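PDB 4I5J: Serine/threonine-protein phosphatase 2A regulatory subunit B'' subunit alpha from Homo sapiens, which serves as a calcium-binding EF-hand regulatory subunit of protein phosphatase 2A and might steer the substrate choice, activity and localisation of the catalytic subunit. Local coordinates for residues L91-L96 with D108-E113; P45-L50 with E101-I106; D32-L37 with T63-I68; I68-N73 with K186-S191. All coordinates share one frame; numbering follows the deposited sequence.

Contact 1. Residues L91-L96 with D108-E113; sequences LQTLAL and DYFSYE
T93, on helix 90-97, sets its two branches against the aromatic pair Y109 and F110 of the turn that leads into helix 112-125. Its methyl stands anti to the backbone N (chi1 -62° for OG1), and CG2 thereby reaches the edge of the F110 ring, in plane with it, 3.8 Å from CD1. The same methyl packs on the backbone of D108, with CG2 3.8 Å from D108 O. OG1 lies at the edge of the Y109 ring, 3.7 Å from CE1, beside the methyl, which touches Y109 CD1 too. L94, one residue further along the helix, extends CD2 to the tip of the F110 ring, 3.7 Å from CZ.

No direct hydrogen bond joins the segments. A water bridges them instead, donating to T93 OG1 and to D108 OD2 at 2.7 Å each. N89 gathers the polar ends from outside: its backbone O bonds T93 OG1, its ND2 meets D108 OD2 and its OD1 pairs with Y109 OH. F110 also packs on V64 of helix 54-72. The threonine thus serves both chemistries: its methyl packs on both rings, while its hydroxyl, buried with the residue, is satisfied by N89 O and the bridging water.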
loop_
_atom_site.group_PDB
_atom_site.type_symbol
_atom_site.label_atom_id
_atom_site.label_comp_id
_atom_site.label_asym_id
_atom_site.label_seq_id
_atom_site.Cartn_x
_atom_site.Cartn_y
_atom_site.Cartn_z
ATOM N N LEU A 91 -7.209 -15.005 10.327
ATOM C CA LEU A 91 -7.277 -16.218 11.127
ATOM C C LEU A 91 -7.566 -17.399 10.229
ATOM O O LEU A 91 -6.953 -18.447 10.393
ATOM C CB LEU A 91 -8.300 -16.087 12.251
ATOM C CG LEU A 91 -7.917 -15.069 13.332
ATOM C CD1 LEU A 91 -8.895 -15.107 14.491
ATOM C CD2 LEU A 91 -6.502 -15.347 13.816
ATOM N N GLN A 92 -8.464 -17.230 9.255
ATOM C CA GLN A 92 -8.708 -18.297 8.265
ATOM C C GLN A 92 -7.437 -18.657 7.499
ATOM O O GLN A 92 -7.157 -19.822 7.244
ATOM C CB GLN A 92 -9.797 -17.897 7.268
ATOM C CG GLN A 92 -9.908 -18.860 6.105
ATOM C CD GLN A 92 -10.590 -18.241 4.918
ATOM O OE1 GLN A 92 -10.899 -17.041 4.908
ATOM N NE2 GLN A 92 -10.823 -19.047 3.900
ATOM N N THR A 93 -6.648 -17.652 7.134
ATOM C CA THR A 93 -5.402 -17.918 6.427
ATOM C C THR A 93 -4.417 -18.713 7.315
ATOM O O THR A 93 -3.660 -19.546 6.827
ATOM C CB THR A 93 -4.732 -16.600 5.958
ATOM O OG1 THR A 93 -5.594 -15.925 5.032
ATOM C CG2 THR A 93 -3.421 -16.894 5.259
ATOM N N LEU A 94 -4.420 -18.451 8.616
ATOM C CA LEU A 94 -3.619 -19.262 9.534
ATOM C C LEU A 94 -4.117 -20.696 9.523
ATOM O O LEU A 94 -3.331 -21.637 9.502
ATOM C CB LEU A 94 -3.691 -18.713 10.961
ATOM C CG LEU A 94 -2.854 -17.470 11.225
ATOM C CD1 LEU A 94 -2.714 -17.237 12.735
ATOM C CD2 LEU A 94 -1.503 -17.634 10.570
ATOM N N ALA A 95 -5.434 -20.863 9.536
ATOM C CA ALA A 95 -6.015 -22.201 9.485
ATOM C C ALA A 95 -5.601 -22.941 8.203
ATOM O O ALA A 95 -5.368 -24.156 8.221
ATOM C CB ALA A 95 -7.524 -22.120 9.603
ATOM N N LEU A 96 -5.495 -22.203 7.098
ATOM C CA LEU A 96 -5.131 -22.799 5.808
ATOM C C LEU A 96 -3.627 -23.071 5.745
ATOM O O LEU A 96 -3.181 -24.029 5.135
ATOM C CB LEU A 96 -5.548 -21.891 4.644
ATOM C CG LEU A 96 -7.035 -21.658 4.350
ATOM C CD1 LEU A 96 -7.206 -20.587 3.265
ATOM C CD2 LEU A 96 -7.746 -22.946 3.923
ATOM N N ASP A 108 -2.349 -14.904 0.238
ATOM C CA ASP A 108 -2.562 -13.802 1.169
ATOM C C ASP A 108 -1.483 -13.864 2.237
ATOM O O ASP A 108 -1.278 -14.910 2.834
ATOM C CB ASP A 108 -3.935 -13.873 1.827
ATOM C CG ASP A 108 -5.076 -13.736 0.831
ATOM O OD1 ASP A 108 -4.945 -12.969 -0.146
ATOM O OD2 ASP A 108 -6.109 -14.401 1.041
ATOM N N TYR A 109 -0.793 -12.739 2.444
ATOM C CA TYR A 109 0.195 -12.548 3.515
ATOM C C TYR A 109 1.493 -13.305 3.335
ATOM O O TYR A 109 2.547 -12.687 3.315
ATOM C CB TYR A 109 -0.363 -12.863 4.914
ATOM C CG TYR A 109 -1.732 -12.282 5.171
ATOM C CD1 TYR A 109 -2.831 -13.118 5.267
ATOM C CD2 TYR A 109 -1.928 -10.905 5.302
ATOM C CE1 TYR A 109 -4.082 -12.627 5.486
ATOM C CE2 TYR A 109 -3.217 -10.386 5.510
ATOM C CZ TYR A 109 -4.285 -11.275 5.593
ATOM O OH TYR A 109 -5.573 -10.864 5.819
ATOM N N PHE A 110 1.414 -14.635 3.201
ATOM C CA PHE A 110 2.557 -15.509 3.480
ATOM C C PHE A 110 3.459 -15.928 2.343
ATOM O O PHE A 110 4.564 -16.426 2.596
ATOM C CB PHE A 110 2.084 -16.771 4.201
ATOM C CG PHE A 110 1.645 -16.506 5.595
ATOM C CD1 PHE A 110 0.304 -16.353 5.893
ATOM C CD2 PHE A 110 2.580 -16.358 6.604
ATOM C CE1 PHE A 110 -0.099 -16.072 7.184
ATOM C CE2 PHE A 110 2.179 -16.091 7.907
ATOM C CZ PHE A 110 0.848 -15.938 8.195
ATOM N N SER A 111 2.986 -15.766 1.113
ATOM C CA SER A 111 3.676 -16.308 -0.055
ATOM C C SER A 111 5.121 -15.906 -0.090
ATOM O O SER A 111 5.420 -14.718 0.044
ATOM C CB SER A 111 3.027 -15.790 -1.322
ATOM O OG SER A 111 3.814 -16.098 -2.463
ATOM N N TYR A 112 6.016 -16.884 -0.271
ATOM C CA TYR A 112 7.438 -16.578 -0.368
ATOM C C TYR A 112 7.765 -15.946 -1.704
ATOM O O TYR A 112 8.559 -14.999 -1.769
ATOM C CB TYR A 112 8.342 -17.813 -0.152
ATOM C CG TYR A 112 9.780 -17.373 -0.033
ATOM C CD1 TYR A 112 10.279 -16.923 1.177
ATOM C CD2 TYR A 112 10.610 -17.327 -1.152
ATOM C CE1 TYR A 112 11.589 -16.480 1.291
ATOM C CE2 TYR A 112 11.895 -16.886 -1.056
ATOM C CZ TYR A 112 12.389 -16.464 0.165
ATOM O OH TYR A 112 13.695 -16.033 0.250
ATOM N N GLU A 113 7.160 -16.476 -2.765
ATOM C CA GLU A 113 7.325 -15.945 -4.117
ATOM C C GLU A 113 6.965 -14.463 -4.183
ATOM O O GLU A 113 7.630 -13.674 -4.864
ATOM C CB GLU A 113 6.415 -16.692 -5.103
ATOM C CG GLU A 113 6.931 -18.046 -5.577
ATOM C CD GLU A 113 5.868 -18.876 -6.304
ATOM O OE1 GLU A 113 4.691 -18.451 -6.359
ATOM O OE2 GLU A 113 6.211 -19.962 -6.820
HETATM O O HOH W 1 -6.268 -16.598 2.529
#

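Contact 2. Residues P45-L50 with E101-I106; sequences PGLTFL and EDINQI
Two loops of the EF-hand region meet here: P45-L50, between helices 34-43 and 54-72, and E101-I106, between helices 90-97 and 112-125. L47 and I103 carry the apolar part, their side chains crossing at about a right angle. CG1 of I103, anti to the backbone N (chi1 -165°), meets the fork of L47, 3.7 Å from CD2 and 4.0 Å from CD1. G46, with no side chain, lets the backbones approach, its CA 5.2 Å from the CA of I103. At the exposed margin P45 CG touches E101 CG at 4.0 Å, though E101 is poorly ordered. D102 OD1 accepts from N104 N at 3.1 Å, an Asx turn spanning I103. An alanine in place of L47 would probably open a gap beside I103 CG1 and take away the packing on Y60 and V40. With no hydrogen bond between the segments, the loops are joined by van der Waals contact, with the backbones closest at G46.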
loop_
_atom_site.group_PDB
_atom_site.type_symbol
_atom_site.label_atom_id
_atom_site.label_comp_id
_atom_site.label_asym_id
_atom_site.label_seq_id
_atom_site.Cartn_x
_atom_site.Cartn_y
_atom_site.Cartn_z
ATOM N N PRO A 45 7.121 -26.326 6.334
ATOM C CA PRO A 45 8.101 -27.012 5.475
ATOM C C PRO A 45 8.533 -26.156 4.288
ATOM O O PRO A 45 9.638 -26.320 3.771
ATOM C CB PRO A 45 7.342 -28.264 4.999
ATOM C CG PRO A 45 5.875 -27.914 5.148
ATOM C CD PRO A 45 5.822 -27.029 6.369
ATOM N N GLY A 46 7.678 -25.232 3.873
ATOM C CA GLY A 46 8.009 -24.377 2.748
ATOM C C GLY A 46 9.017 -23.298 3.107
ATOM O O GLY A 46 9.577 -22.652 2.222
ATOM N N LEU A 47 9.271 -23.115 4.403
ATOM C CA LEU A 47 10.014 -21.940 4.862
ATOM C C LEU A 47 11.241 -22.292 5.658
ATOM O O LEU A 47 12.016 -21.412 6.031
ATOM C CB LEU A 47 9.113 -21.037 5.715
ATOM C CG LEU A 47 7.872 -20.499 4.989
ATOM C CD1 LEU A 47 6.945 -19.735 5.933
ATOM C CD2 LEU A 47 8.304 -19.595 3.840
ATOM N N THR A 48 11.429 -23.573 5.943
ATOM C CA THR A 48 12.518 -23.957 6.832
ATOM C C THR A 48 13.923 -23.706 6.259
ATOM O O THR A 48 14.869 -23.562 7.022
ATOM C CB THR A 48 12.363 -25.391 7.375
ATOM O OG1 THR A 48 12.045 -26.281 6.300
ATOM C CG2 THR A 48 11.242 -25.429 8.421
ATOM N N PHE A 49 14.061 -23.602 4.937
ATOM C CA PHE A 49 15.347 -23.185 4.378
ATOM C C PHE A 49 15.778 -21.816 4.907
ATOM O O PHE A 49 16.964 -21.502 4.930
ATOM C CB PHE A 49 15.287 -23.124 2.846
ATOM C CG PHE A 49 14.438 -21.988 2.304
ATOM C CD1 PHE A 49 15.029 -20.837 1.795
ATOM C CD2 PHE A 49 13.052 -22.084 2.289
ATOM C CE1 PHE A 49 14.251 -19.796 1.298
ATOM C CE2 PHE A 49 12.264 -21.046 1.790
ATOM C CZ PHE A 49 12.866 -19.900 1.293
ATOM N N LEU A 50 14.813 -20.991 5.328
ATOM C CA LEU A 50 15.144 -19.647 5.778
ATOM C C LEU A 50 15.985 -19.626 7.037
ATOM O O LEU A 50 16.652 -18.628 7.314
ATOM C CB LEU A 50 13.888 -18.799 5.976
ATOM C CG LEU A 50 13.282 -18.339 4.664
ATOM C CD1 LEU A 50 11.937 -17.643 4.947
ATOM C CD2 LEU A 50 14.257 -17.397 3.968
ATOM N N GLU A 101 1.148 -27.297 2.105
ATOM C CA GLU A 101 2.592 -27.496 2.204
ATOM C C GLU A 101 3.377 -26.578 1.273
ATOM O O GLU A 101 4.535 -26.264 1.541
ATOM C CB GLU A 101 2.979 -28.965 1.985
ATOM C CG GLU A 101 2.879 -29.825 3.245
ATOM C CD GLU A 101 3.473 -31.222 3.071
ATOM O OE1 GLU A 101 4.151 -31.470 2.048
ATOM O OE2 GLU A 101 3.258 -32.075 3.963
ATOM N N ASP A 102 2.752 -26.150 0.182
ATOM C CA ASP A 102 3.383 -25.170 -0.688
ATOM C C ASP A 102 3.051 -23.758 -0.212
ATOM O O ASP A 102 1.996 -23.209 -0.554
ATOM C CB ASP A 102 2.942 -25.346 -2.137
ATOM C CG ASP A 102 3.711 -24.432 -3.094
ATOM O OD1 ASP A 102 4.648 -23.732 -2.636
ATOM O OD2 ASP A 102 3.390 -24.421 -4.307
ATOM N N ILE A 103 3.958 -23.178 0.567
ATOM C CA ILE A 103 3.809 -21.807 1.045
ATOM C C ILE A 103 3.350 -20.820 -0.047
ATOM O O ILE A 103 2.621 -19.867 0.245
ATOM C CB ILE A 103 5.103 -21.314 1.699
ATOM C CG1 ILE A 103 4.830 -20.054 2.520
ATOM C CG2 ILE A 103 6.182 -21.068 0.648
ATOM C CD1 ILE A 103 3.731 -20.219 3.532
ATOM N N ASN A 104 3.722 -21.082 -1.300
ATOM C CA ASN A 104 3.388 -20.189 -2.407
ATOM C C ASN A 104 1.952 -20.294 -2.898
ATOM O O ASN A 104 1.516 -19.509 -3.742
ATOM C CB ASN A 104 4.402 -20.327 -3.543
ATOM C CG ASN A 104 5.800 -19.948 -3.098
ATOM O OD1 ASN A 104 5.968 -19.032 -2.295
ATOM N ND2 ASN A 104 6.805 -20.653 -3.600
ATOM N N GLN A 105 1.211 -21.238 -2.331
ATOM C CA GLN A 105 -0.228 -21.312 -2.536
ATOM C C GLN A 105 -0.976 -20.436 -1.541
ATOM O O GLN A 105 -2.148 -20.129 -1.734
ATOM C CB GLN A 105 -0.704 -22.754 -2.405
ATOM C CG GLN A 105 -1.439 -23.244 -3.637
ATOM C CD GLN A 105 -0.654 -22.994 -4.905
ATOM O OE1 GLN A 105 0.570 -23.107 -4.918
ATOM N NE2 GLN A 105 -1.353 -22.640 -5.979
ATOM N N ILE A 106 -0.313 -20.058 -0.453
ATOM C CA ILE A 106 -0.919 -19.107 0.474
ATOM C C ILE A 106 -0.589 -17.702 -0.014
ATOM O O ILE A 106 0.398 -17.085 0.408
ATOM C CB ILE A 106 -0.432 -19.277 1.925
ATOM C CG1 ILE A 106 -0.545 -20.739 2.371
ATOM C CG2 ILE A 106 -1.278 -18.436 2.829
ATOM C CD1 ILE A 106 -1.973 -21.217 2.481
#

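Contact 3. Residues D32-L37 with T63-I68; sequences DFIPLL and TVIQRI
One face of the F33 ring is met by I68, whose CG2 lies over it in a CH-pi contact, 4.3 Å from the ring centroid and 27° off the normal. The same isoleucine also touches the ring through its other branch, CD1 coming to 3.8 Å from F33 CD2. Beyond the two segments, the ring meets that of F69 with the planes steeply inclined, and F16 of helix 12-20 packs on it too. A leucine in place of F33 would probably lose the flat face on which I68 CG2 rests and the ring-to-ring meeting with F69.

The contact belongs to the helical packing of the EF-hand region: helix 34-43 and F33, beside it in sequence, pack on the middle of helix 54-72. I65, V64 and I68 supply the second surface, one helical turn separating V64 from I68. I65 CD1 fits between the first two residues of the opposing surface, 3.8 Å from I34 CG1 and 4.0 Å from F33 CB; I34 and I65 cross at about a right angle. A turn further along, L37 spreads its two methyls, CD1 lying 3.9 Å from V64 CG1 while CD2 meets I68 CD1 tip to tip at 4.2 Å. V64 also packs on F110, in the turn before helix 112-125.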
loop_
_atom_site.group_PDB
_atom_site.type_symbol
_atom_site.label_atom_id
_atom_site.label_comp_id
_atom_site.label_asym_id
_atom_site.label_seq_id
_atom_site.Cartn_x
_atom_site.Cartn_y
_atom_site.Cartn_z
ATOM N N ASP A 32 4.535 -7.468 17.885
ATOM C CA ASP A 32 3.798 -8.553 18.528
ATOM C C ASP A 32 3.624 -9.763 17.611
ATOM O O ASP A 32 3.394 -10.871 18.089
ATOM C CB ASP A 32 2.414 -8.066 18.976
ATOM C CG ASP A 32 2.483 -7.027 20.080
ATOM O OD1 ASP A 32 3.442 -7.093 20.874
ATOM O OD2 ASP A 32 1.577 -6.154 20.154
ATOM N N PHE A 33 3.719 -9.542 16.299
ATOM C CA PHE A 33 3.570 -10.623 15.334
ATOM C C PHE A 33 4.870 -11.383 15.110
ATOM O O PHE A 33 4.870 -12.462 14.508
ATOM C CB PHE A 33 3.063 -10.086 14.003
ATOM C CG PHE A 33 1.597 -9.793 13.997
ATOM C CD1 PHE A 33 1.110 -8.615 14.543
ATOM C CD2 PHE A 33 0.698 -10.712 13.484
ATOM C CE1 PHE A 33 -0.269 -8.347 14.558
ATOM C CE2 PHE A 33 -0.663 -10.460 13.497
ATOM C CZ PHE A 33 -1.149 -9.277 14.031
ATOM N N ILE A 34 5.981 -10.819 15.572
ATOM C CA ILE A 34 7.284 -11.442 15.283
ATOM C C ILE A 34 7.415 -12.888 15.795
ATOM O O ILE A 34 7.789 -13.781 15.030
ATOM C CB ILE A 34 8.486 -10.569 15.744
ATOM C CG1 ILE A 34 8.666 -9.395 14.784
ATOM C CG2 ILE A 34 9.768 -11.401 15.811
ATOM C CD1 ILE A 34 9.452 -8.249 15.369
ATOM N N PRO A 35 7.083 -13.140 17.074
ATOM C CA PRO A 35 7.241 -14.538 17.490
ATOM C C PRO A 35 6.300 -15.491 16.744
ATOM O O PRO A 35 6.663 -16.647 16.528
ATOM C CB PRO A 35 6.936 -14.508 18.993
ATOM C CG PRO A 35 6.344 -13.200 19.268
ATOM C CD PRO A 35 6.787 -12.256 18.211
ATOM N N LEU A 36 5.128 -15.008 16.337
ATOM C CA LEU A 36 4.222 -15.809 15.515
ATOM C C LEU A 36 4.873 -16.163 14.164
ATOM O O LEU A 36 4.820 -17.307 13.704
ATOM C CB LEU A 36 2.900 -15.059 15.282
ATOM C CG LEU A 36 1.952 -15.745 14.299
ATOM C CD1 LEU A 36 1.515 -17.064 14.877
ATOM C CD2 LEU A 36 0.750 -14.899 13.971
ATOM N N LEU A 37 5.493 -15.170 13.538
ATOM C CA LEU A 37 6.155 -15.376 12.257
ATOM C C LEU A 37 7.370 -16.269 12.407
ATOM O O LEU A 37 7.662 -17.076 11.542
ATOM C CB LEU A 37 6.564 -14.040 11.632
ATOM C CG LEU A 37 5.685 -13.603 10.458
ATOM C CD1 LEU A 37 5.751 -14.626 9.327
ATOM C CD2 LEU A 37 4.246 -13.387 10.886
ATOM N N THR A 63 8.299 -8.463 5.703
ATOM C CA THR A 63 7.391 -8.306 4.580
ATOM C C THR A 63 6.012 -8.882 4.890
ATOM O O THR A 63 4.995 -8.246 4.590
ATOM C CB THR A 63 7.963 -8.944 3.322
ATOM O OG1 THR A 63 9.214 -8.311 3.010
ATOM C CG2 THR A 63 7.014 -8.777 2.156
ATOM N N VAL A 64 5.967 -10.063 5.512
ATOM C CA VAL A 64 4.682 -10.655 5.870
ATOM C C VAL A 64 3.972 -9.769 6.885
ATOM O O VAL A 64 2.749 -9.559 6.809
ATOM C CB VAL A 64 4.822 -12.078 6.450
ATOM C CG1 VAL A 64 3.449 -12.596 6.952
ATOM C CG2 VAL A 64 5.414 -13.017 5.404
ATOM N N ILE A 65 4.727 -9.247 7.843
ATOM C CA ILE A 65 4.109 -8.355 8.818
ATOM C C ILE A 65 3.545 -7.090 8.136
ATOM O O ILE A 65 2.439 -6.680 8.452
ATOM C CB ILE A 65 5.050 -8.038 9.984
ATOM C CG1 ILE A 65 5.343 -9.332 10.735
ATOM C CG2 ILE A 65 4.428 -7.004 10.942
ATOM C CD1 ILE A 65 6.296 -9.186 11.874
ATOM N N GLN A 66 4.265 -6.506 7.170
ATOM C CA GLN A 66 3.745 -5.319 6.493
ATOM C C GLN A 66 2.453 -5.691 5.807
ATOM O O GLN A 66 1.482 -4.943 5.871
ATOM C CB GLN A 66 4.741 -4.742 5.458
ATOM C CG GLN A 66 6.011 -4.193 6.061
ATOM C CD GLN A 66 5.770 -3.595 7.430
ATOM O OE1 GLN A 66 5.041 -2.612 7.576
ATOM N NE2 GLN A 66 6.357 -4.205 8.446
ATOM N N ARG A 67 2.431 -6.868 5.180
ATOM C CA ARG A 67 1.242 -7.321 4.449
ATOM C C ARG A 67 0.054 -7.560 5.374
ATOM O O ARG A 67 -1.088 -7.288 5.010
ATOM C CB ARG A 67 1.533 -8.579 3.624
ATOM C CG ARG A 67 2.532 -8.322 2.479
ATOM C CD ARG A 67 2.595 -9.515 1.548
ATOM N NE ARG A 67 1.328 -9.710 0.836
ATOM C CZ ARG A 67 1.051 -10.776 0.084
ATOM N NH1 ARG A 67 1.943 -11.747 -0.030
ATOM N NH2 ARG A 67 -0.122 -10.878 -0.536
ATOM N N ILE A 68 0.323 -8.068 6.565
ATOM C CA ILE A 68 -0.730 -8.267 7.558
ATOM C C ILE A 68 -1.318 -6.889 7.892
ATOM O O ILE A 68 -2.526 -6.667 7.756
ATOM C CB ILE A 68 -0.169 -8.950 8.839
ATOM C CG1 ILE A 68 0.049 -10.457 8.626
ATOM C CG2 ILE A 68 -1.130 -8.763 10.015
ATOM C CD1 ILE A 68 0.977 -11.115 9.701
#

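Contact 4. Residues I68-N73 with K186-S191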
loop_
_atom_site.group_PDB
_atom_site.type_symbol
_atom_site.label_atom_id
_atom_site.label_comp_id
_atom_site.label_asym_id
_atom_site.label_seq_id
_atom_site.Cartn_x
_atom_site.Cartn_y
_atom_site.Cartn_z
ATOM N N ILE A 68 0.323 -8.068 6.565
ATOM C CA ILE A 68 -0.730 -8.267 7.558
ATOM C C ILE A 68 -1.318 -6.889 7.892
ATOM O O ILE A 68 -2.526 -6.667 7.756
ATOM C CB ILE A 68 -0.169 -8.950 8.839
ATOM C CG1 ILE A 68 0.049 -10.457 8.626
ATOM C CG2 ILE A 68 -1.130 -8.763 10.015
ATOM C CD1 ILE A 68 0.977 -11.115 9.701
ATOM N N PHE A 69 -0.468 -5.938 8.270
ATOM C CA PHE A 69 -0.974 -4.615 8.628
ATOM C C PHE A 69 -1.621 -3.899 7.476
ATOM O O PHE A 69 -2.628 -3.195 7.655
ATOM C CB PHE A 69 0.102 -3.760 9.300
ATOM C CG PHE A 69 0.273 -4.097 10.740
ATOM C CD1 PHE A 69 0.832 -5.318 11.111
ATOM C CD2 PHE A 69 -0.222 -3.266 11.722
ATOM C CE1 PHE A 69 0.953 -5.660 12.450
ATOM C CE2 PHE A 69 -0.103 -3.610 13.057
ATOM C CZ PHE A 69 0.491 -4.812 13.411
ATOM N N TYR A 70 -1.045 -4.078 6.295
ATOM C CA TYR A 70 -1.579 -3.447 5.099
ATOM C C TYR A 70 -3.054 -3.804 4.915
ATOM O O TYR A 70 -3.887 -2.944 4.648
ATOM C CB TYR A 70 -0.783 -3.900 3.879
ATOM C CG TYR A 70 -1.142 -3.197 2.598
ATOM C CD1 TYR A 70 -0.404 -2.107 2.161
ATOM C CD2 TYR A 70 -2.214 -3.613 1.829
ATOM C CE1 TYR A 70 -0.719 -1.459 0.983
ATOM C CE2 TYR A 70 -2.544 -2.965 0.634
ATOM C CZ TYR A 70 -1.796 -1.900 0.223
ATOM O OH TYR A 70 -2.107 -1.250 -0.953
ATOM N N THR A 71 -3.369 -5.082 5.065
ATOM C CA THR A 71 -4.713 -5.577 4.820
ATOM C C THR A 71 -5.604 -5.505 6.061
ATOM O O THR A 71 -6.787 -5.193 5.973
ATOM C CB THR A 71 -4.634 -7.023 4.331
ATOM O OG1 THR A 71 -3.940 -7.048 3.084
ATOM C CG2 THR A 71 -6.004 -7.635 4.153
ATOM N N VAL A 72 -5.043 -5.789 7.226
ATOM C CA VAL A 72 -5.868 -5.912 8.430
ATOM C C VAL A 72 -6.069 -4.579 9.175
ATOM O O VAL A 72 -7.182 -4.236 9.581
ATOM C CB VAL A 72 -5.275 -6.974 9.384
ATOM C CG1 VAL A 72 -6.069 -7.050 10.656
ATOM C CG2 VAL A 72 -5.238 -8.338 8.680
ATOM N N ASN A 73 -4.995 -3.821 9.341
ATOM C CA ASN A 73 -5.051 -2.603 10.144
ATOM C C ASN A 73 -5.654 -1.383 9.425
ATOM O O ASN A 73 -4.969 -0.396 9.178
ATOM C CB ASN A 73 -3.654 -2.278 10.649
ATOM C CG ASN A 73 -3.641 -1.103 11.576
ATOM O OD1 ASN A 73 -2.748 -0.257 11.503
ATOM N ND2 ASN A 73 -4.642 -1.030 12.455
ATOM N N LYS A 186 -4.573 -0.876 -7.422
ATOM C CA LYS A 186 -5.375 0.243 -6.936
ATOM C C LYS A 186 -6.841 -0.143 -6.729
ATOM O O LYS A 186 -7.719 0.719 -6.777
ATOM C CB LYS A 186 -5.264 1.474 -7.855
ATOM C CG LYS A 186 -3.902 2.148 -7.878
ATOM C CD LYS A 186 -3.882 3.365 -8.776
ATOM C CE LYS A 186 -2.463 3.893 -8.991
ATOM N NZ LYS A 186 -1.533 2.931 -9.710
ATOM N N ARG A 187 -7.116 -1.422 -6.471
ATOM C CA ARG A 187 -8.513 -1.843 -6.309
ATOM C C ARG A 187 -8.840 -2.268 -4.901
ATOM O O ARG A 187 -9.997 -2.465 -4.560
ATOM C CB ARG A 187 -8.878 -2.947 -7.296
ATOM C CG ARG A 187 -8.596 -2.529 -8.712
ATOM C CD ARG A 187 -9.390 -3.310 -9.715
ATOM N NE ARG A 187 -8.848 -3.077 -11.046
ATOM C CZ ARG A 187 -9.562 -3.132 -12.163
ATOM N NH1 ARG A 187 -10.854 -3.410 -12.106
ATOM N NH2 ARG A 187 -8.981 -2.902 -13.334
ATOM N N ASN A 188 -7.819 -2.404 -4.069
ATOM C CA ASN A 188 -8.072 -2.759 -2.693
ATOM C C ASN A 188 -8.243 -1.493 -1.859
ATOM O O ASN A 188 -7.759 -0.427 -2.236
ATOM C CB ASN A 188 -6.978 -3.708 -2.165
ATOM C CG ASN A 188 -5.770 -2.988 -1.666
ATOM O OD1 ASN A 188 -5.799 -2.404 -0.582
ATOM N ND2 ASN A 188 -4.675 -3.039 -2.437
ATOM N N PRO A 189 -8.942 -1.590 -0.728
ATOM C CA PRO A 189 -9.248 -0.350 -0.003
ATOM C C PRO A 189 -8.037 0.333 0.661
ATOM O O PRO A 189 -8.089 1.542 0.892
ATOM C CB PRO A 189 -10.251 -0.811 1.054
ATOM C CG PRO A 189 -9.938 -2.265 1.252
ATOM C CD PRO A 189 -9.562 -2.773 -0.101
ATOM N N THR A 190 -6.972 -0.405 0.973
ATOM C CA THR A 190 -5.812 0.245 1.563
ATOM C C THR A 190 -5.130 1.116 0.526
ATOM O O THR A 190 -4.754 2.264 0.793
ATOM C CB THR A 190 -4.790 -0.757 2.126
ATOM O OG1 THR A 190 -5.410 -1.551 3.138
ATOM C CG2 THR A 190 -3.614 -0.013 2.748
ATOM N N SER A 191 -4.954 0.559 -0.660
ATOM C CA SER A 191 -4.331 1.300 -1.743
ATOM C C SER A 191 -5.094 2.587 -2.069
ATOM O O SER A 191 -4.492 3.673 -2.223
ATOM C CB SER A 191 -4.278 0.428 -2.981
ATOM O OG SER A 191 -3.749 1.166 -4.069
#
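T190 OG1 donates to the backbone O of Y70, a short bond of 2.6 Å that joins the end of helix 54-72 to the first turn of helix 189-199. The carbonyl is met at a C=O...donor angle of 156°, with the donor tilted 24° from the carbonyl plane. CG2 of the threonine stands anti to its backbone N, which turns the methyl toward the tyrosine ring. A second link is weak: N188 ND2 lies in plane at the edge of the Y70 ring and donates to Y70 OH over 3.5 Å. The stronger partner of that hydroxyl is S182 OG, outside the segments, and S182 O also takes S191 OG.

The same threonine also packs on the ring. T190 CG2 sits over the centre of the Y70 ring, 3.6 Å from the centroid and 9° off the normal, an almost upright CH-pi contact. T190 CB approaches nearer the rim, 3.5 Å from Y70 CE2, and S191 CB lies 3.4 Å from Y70 OH. W178 of helix 173-184 meets both the tyrosine ring and T190.

N188 OD1 accepts from S191 N at 3.1 Å and, more weakly, from T190 N. This is a classic asparagine N-cap, here at the start of the helix that leads into the calcium-binding EF-hand loop beginning at D200.

Contact 3 is a buried, wholly apolar helix-to-helix seam, and contact 4, nearest the centre of the chain, is also buried but relies on hydrogen bonds and a ring face. Both use helix 54-72 and share I68; F33 and F69 touch between them. Contact 1 meets the same helix through Y109 and F110 and mixes apolar edges with a water bridge. Contact 2, farthest out and partly exposed, joins loops without hydrogen bonds between them, yet N104 of its second segment bonds E113 of contact 1. Contacts 1 to 3 lie within the N-terminal part, whereas contact 4 connects that part to the calcium-binding half.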